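Local coordinates for isoform A of Peptidoglycan-recognition protein LB (Drosophila melanogaster, PDB 7NSZ) that hydrolyses the bond between N-acetylmuramoyl and L-amino acid residues of bacterial peptidoglycan as a zinc-dependent amidase, degrading it in innate immunity, at residues A[85-88]-A[89-93]. The protein carries 1 engineered substitution. Residues are numbered along the deposited sequence; the frame is centred on the assembly and turned at random.
Sequences GGDG and MIYTG
Asp87 uses both carboxylate oxygens toward the strand that follows, OD1 for Tyr91 OH and OD2 for Met89 N. The hydroxyl OH of Tyr91 donates to Asp87 OD1 over 2.6 Å, reaching its syn lone pair; carboxylate and ring planes lie 3° apart, so the acid meets the phenol edge-on, in the ring plane. From above the carboxylate plane comes the second bond, Met89 N to Asp87 OD2 at 2.9 Å. With CG between the backbone N and carbonyl carbon (chi1 60°), the carboxylate of Asp87 is turned toward Met89 and Tyr91. Met89 CG packs across it, 3.3 Å from Asp87 OD1. The loop joins antiparallel strands 82-84 and 90-92 as a 3:5 hairpin, a type I turn with a G1 bulge: Gly88 N bonds to Gly85 O at 3.0 Å, and Gly88, the last residue of the turn, has positive phi, which favours glycine. Gly85 N closes the hairpin on Met89 O, 3.0 Å away with an N-H...O angle of 168°. An alanine in place of Asp87 removes both acceptors, which would probably leave the Tyr91 hydroxyl and Met89 N without their mates and the phenol freer to shift. Further out, Thr55 OG1 also bonds Asp87 OD1, while Cys58 and Met62 of helix 55-72 pack against Tyr91.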
loop_
_atom_site.group_PDB
_atom_site.type_symbol
_atom_site.label_atom_id
_atom_site.label_comp_id
_atom_site.label_asym_id
_atom_site.label_seq_id
_atom_site.Cartn_x
_atom_site.Cartn_y
_atom_site.Cartn_z
ATOM N N GLY A 85 8.282 -4.969 0.869
ATOM C CA GLY A 85 9.103 -5.617 1.900
ATOM C C GLY A 85 10.448 -4.907 2.083
ATOM O O GLY A 85 10.889 -4.158 1.229
ATOM N N GLY A 86 11.100 -5.232 3.199
ATOM C CA GLY A 86 12.468 -4.776 3.507
ATOM C C GLY A 86 13.499 -5.482 2.657
ATOM O O GLY A 86 14.669 -5.069 2.686
ATOM N N ASP A 87 13.076 -6.475 1.866
ATOM C CA ASP A 87 13.906 -7.030 0.784
ATOM C C ASP A 87 13.951 -6.102 -0.420
ATOM O O ASP A 87 14.617 -6.436 -1.394
ATOM C CB ASP A 87 13.390 -8.408 0.383
ATOM C CG ASP A 87 11.957 -8.426 -0.122
ATOM O OD1 ASP A 87 11.493 -9.529 -0.532
ATOM O OD2 ASP A 87 11.252 -7.343 -0.055
ATOM N N GLY A 88 13.207 -5.001 -0.405
ATOM C CA GLY A 88 13.126 -4.095 -1.552
ATOM C C GLY A 88 12.230 -4.589 -2.681
ATOM O O GLY A 88 12.219 -3.953 -3.775
ATOM N N MET A 89 11.447 -5.635 -2.413
ATOM C CA MET A 89 10.533 -6.171 -3.436
ATOM C C MET A 89 9.143 -5.593 -3.232
ATOM O O MET A 89 8.727 -5.178 -2.128
ATOM C CB MET A 89 10.503 -7.695 -3.341
ATOM C CG MET A 89 11.819 -8.307 -3.632
ATOM S SD MET A 89 12.487 -8.028 -5.292
ATOM C CE MET A 89 14.149 -7.600 -4.781
ATOM N N ILE A 90 8.355 -5.616 -4.319
ATOM C CA ILE A 90 6.937 -5.220 -4.297
ATOM C C ILE A 90 6.098 -6.476 -4.457
ATOM O O ILE A 90 6.383 -7.282 -5.349
ATOM C CB ILE A 90 6.650 -4.213 -5.398
ATOM C CG1 ILE A 90 7.578 -3.017 -5.283
ATOM C CG2 ILE A 90 5.161 -3.805 -5.409
ATOM C CD1 ILE A 90 7.772 -2.261 -6.499
ATOM N N TYR A 91 5.068 -6.612 -3.629
ATOM C CA TYR A 91 4.200 -7.781 -3.594
ATOM C C TYR A 91 2.810 -7.380 -4.065
ATOM O O TYR A 91 2.171 -6.490 -3.452
ATOM C CB TYR A 91 4.191 -8.347 -2.181
ATOM C CG TYR A 91 5.505 -8.935 -1.761
ATOM C CD1 TYR A 91 6.542 -8.154 -1.263
ATOM C CD2 TYR A 91 5.740 -10.271 -1.968
ATOM C CE1 TYR A 91 7.786 -8.695 -0.963
ATOM C CE2 TYR A 91 6.970 -10.835 -1.684
ATOM C CZ TYR A 91 7.989 -10.052 -1.141
ATOM O OH TYR A 91 9.210 -10.611 -0.880
ATOM N N THR A 92 2.257 -8.038 -5.071
ATOM C CA THR A 92 0.908 -7.766 -5.556
ATOM C C THR A 92 -0.065 -8.179 -4.474
ATOM O O THR A 92 -0.089 -9.345 -4.039
ATOM C CB THR A 92 0.593 -8.495 -6.854
ATOM O OG1 THR A 92 1.583 -8.075 -7.808
ATOM C CG2 THR A 92 -0.788 -8.162 -7.384
ATOM N N GLY A 93 -0.929 -7.249 -4.047
ATOM C CA GLY A 93 -2.100 -7.506 -3.203
ATOM C C GLY A 93 -3.339 -7.609 -4.074
ATOM O O GLY A 93 -3.364 -8.436 -5.002
#